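Local structure of ribosomal-protein-serine acetyltransferase, putative (Vibrio cholerae O1 biovar eltor, 2FCK) at residues L101-G106 and A148-C153. The protein probably transfers acetyl groups from acetyl-CoA to the N-terminal serine or alanine of a protein substrate, possibly a ribosomal protein. Residues are numbered along the deposited sequence; the frame is centred on the assembly and turned at random.
Sequences LGYWIG and ALALRC. With NO3 (nitrate ion), chain C; NO3 (nitrate ion), chain D.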
loop_
_atom_site.group_PDB
_atom_site.type_symbol
_atom_site.label_atom_id
_atom_site.label_comp_id
_atom_site.label_asym_id
_atom_site.label_seq_id
_atom_site.Cartn_x
_atom_site.Cartn_y
_atom_site.Cartn_z
ATOM N N LEU A 101 -8.085 4.445 -1.117
ATOM C CA LEU A 101 -9.492 4.629 -1.517
ATOM C C LEU A 101 -9.575 5.132 -2.952
ATOM O O LEU A 101 -8.648 5.832 -3.487
ATOM C CB LEU A 101 -10.188 5.664 -0.614
ATOM C CG LEU A 101 -10.208 5.425 0.892
ATOM C CD1 LEU A 101 -11.163 6.453 1.485
ATOM C CD2 LEU A 101 -10.640 4.047 1.311
ATOM N N GLY A 102 -10.693 4.791 -3.587
ATOM C CA GLY A 102 -10.982 5.316 -4.902
ATOM C C GLY A 102 -12.470 5.575 -4.967
ATOM O O GLY A 102 -13.222 5.151 -4.087
ATOM N N TYR A 103 -12.896 6.295 -5.990
ATOM C CA TYR A 103 -14.305 6.607 -6.147
ATOM C C TYR A 103 -14.564 7.222 -7.525
ATOM O O TYR A 103 -13.623 7.716 -8.187
ATOM C CB TYR A 103 -14.825 7.626 -5.067
ATOM C CG TYR A 103 -13.863 8.818 -4.955
ATOM C CD1 TYR A 103 -14.025 9.932 -5.763
ATOM C CD2 TYR A 103 -12.796 8.772 -4.071
ATOM C CE1 TYR A 103 -13.092 11.040 -5.677
ATOM C CE2 TYR A 103 -11.867 9.845 -3.970
ATOM C CZ TYR A 103 -12.025 10.947 -4.774
ATOM O OH TYR A 103 -11.120 12.000 -4.647
ATOM N N TRP A 104 -15.824 7.204 -7.928
ATOM C CA TRP A 104 -16.220 7.962 -9.108
ATOM C C TRP A 104 -17.693 8.258 -8.940
ATOM O O TRP A 104 -18.452 7.427 -8.503
ATOM C CB TRP A 104 -15.878 7.234 -10.418
ATOM C CG TRP A 104 -16.288 5.805 -10.535
ATOM C CD1 TRP A 104 -15.530 4.717 -10.321
ATOM C CD2 TRP A 104 -17.582 5.337 -10.934
ATOM N NE1 TRP A 104 -16.270 3.568 -10.571
ATOM C CE2 TRP A 104 -17.531 3.929 -10.951
ATOM C CE3 TRP A 104 -18.772 5.982 -11.297
ATOM C CZ2 TRP A 104 -18.639 3.143 -11.310
ATOM C CZ3 TRP A 104 -19.867 5.214 -11.666
ATOM C CH2 TRP A 104 -19.793 3.805 -11.656
ATOM N N ILE A 105 -18.082 9.505 -9.190
ATOM C CA ILE A 105 -19.466 9.875 -8.950
ATOM C C ILE A 105 -19.922 10.648 -10.188
ATOM O O ILE A 105 -19.165 11.472 -10.702
ATOM C CB ILE A 105 -19.626 10.822 -7.697
ATOM C CG1 ILE A 105 -19.033 10.183 -6.422
ATOM C CG2 ILE A 105 -21.091 11.233 -7.497
ATOM C CD1 ILE A 105 -19.891 9.055 -5.853
ATOM N N GLY A 106 -21.131 10.336 -10.649
ATOM C CA GLY A 106 -21.689 10.988 -11.820
ATOM C C GLY A 106 -21.859 12.466 -11.543
ATOM O O GLY A 106 -22.278 12.870 -10.452
ATOM N N ALA A 148 -11.130 17.884 -6.327
ATOM C CA ALA A 148 -11.985 18.841 -5.604
ATOM C C ALA A 148 -12.819 18.056 -4.554
ATOM O O ALA A 148 -12.985 18.519 -3.432
ATOM C CB ALA A 148 -12.907 19.620 -6.590
ATOM N N LEU A 149 -13.287 16.855 -4.922
ATOM C CA LEU A 149 -14.089 16.021 -4.002
ATOM C C LEU A 149 -13.197 15.545 -2.825
ATOM O O LEU A 149 -13.594 15.648 -1.664
ATOM C CB LEU A 149 -14.706 14.829 -4.744
ATOM C CG LEU A 149 -15.538 13.898 -3.845
ATOM C CD1 LEU A 149 -16.531 14.707 -3.046
ATOM C CD2 LEU A 149 -16.213 12.808 -4.706
ATOM N N ALA A 150 -11.968 15.134 -3.128
ATOM C CA ALA A 150 -11.056 14.701 -2.074
ATOM C C ALA A 150 -10.897 15.855 -1.063
ATOM O O ALA A 150 -11.011 15.659 0.172
ATOM C CB ALA A 150 -9.675 14.294 -2.648
ATOM N N LEU A 151 -10.639 17.062 -1.579
ATOM C CA LEU A 151 -10.475 18.208 -0.703
ATOM C C LEU A 151 -11.748 18.532 0.081
ATOM O O LEU A 151 -11.674 18.874 1.264
ATOM C CB LEU A 151 -10.031 19.418 -1.517
ATOM C CG LEU A 151 -8.666 19.222 -2.157
ATOM C CD1 LEU A 151 -8.348 20.407 -3.108
ATOM C CD2 LEU A 151 -7.543 19.087 -1.090
ATOM N N ARG A 152 -12.900 18.388 -0.572
ATOM C CA ARG A 152 -14.192 18.663 0.060
ATOM C C ARG A 152 -14.414 17.727 1.261
ATOM O O ARG A 152 -15.088 18.122 2.238
ATOM C CB ARG A 152 -15.290 18.521 -0.994
ATOM C CG ARG A 152 -16.582 19.245 -0.741
ATOM C CD ARG A 152 -17.113 19.908 -2.064
ATOM N NE ARG A 152 -17.312 18.916 -3.120
ATOM C CZ ARG A 152 -16.802 18.969 -4.353
ATOM N NH1 ARG A 152 -17.068 17.988 -5.185
ATOM N NH2 ARG A 152 -16.084 20.014 -4.783
ATOM N N CYS A 153 -13.888 16.500 1.174
ATOM C CA CYS A 153 -13.989 15.518 2.281
ATOM C C CYS A 153 -12.877 15.643 3.335
ATOM O O CYS A 153 -12.822 14.841 4.261
ATOM C CB CYS A 153 -14.065 14.080 1.760
ATOM S SG CYS A 153 -15.489 13.814 0.720
HETATM N N NO3 C . -15.549 11.792 -9.064
HETATM O O1 NO3 C . -16.138 11.319 -10.230
HETATM O O2 NO3 C . -14.196 11.596 -8.869
HETATM O O3 NO3 C . -16.279 12.441 -8.081
HETATM N N NO3 D . -19.881 16.179 -3.912
HETATM O O1 NO3 D . -19.506 15.584 -5.095
HETATM O O2 NO3 D . -19.264 17.275 -3.367
HETATM O O3 NO3 D . -20.899 15.654 -3.187
#
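L149 of helix 144-152 packs its CD2 methyl against the side chains of Y103 and I105 on strand 98-105. Here the GNAT fold lays a helix beside its mixed sheet, near the cleft where strands 98-105 and 134-139 part and acetyl-CoA binds in relatives. The short helix and strand axes make an angle of 115°, and L149, A150, Y103 and I105 make the contact between them.

L149 can be traced outward from CB. A chi1 of 179° sends CG anti to the backbone N, out toward the strand, where CG lies 4.2 Å from Y103 CE1. CD2 comes closer, 3.7 Å from CE1 of Y103, approaching the ring obliquely; the leucine and tyrosine lie alongside, pointing opposite ways. The same methyl is 4.2 Å from I105 CG1 and touches O3 of the chain C nitrate at 3.4 Å. L149 CD1 turns toward the chain D nitrate, 3.7 Å from its O1. The leucine's two methyls each rest against an anion, both ions probably taken up from the crystallisation liquor.

Y103 runs past it to the helix. Its OH gives a hydrogen bond to the backbone O of S146, which fixes the end of the ring, and packs 3.4 Å from A150 CB. L119, I137 and C139 also touch the tyrosine.

On the helix side, R152 bends its chain, and its NE reaches O2 of the chain D nitrate at 2.6 Å. Its NH1 adds weaker bonds. On the strand, the backbone N of I105 points almost straight at O1 of the chain C nitrate, 2.9 Å away with an N-H...O angle of 175°.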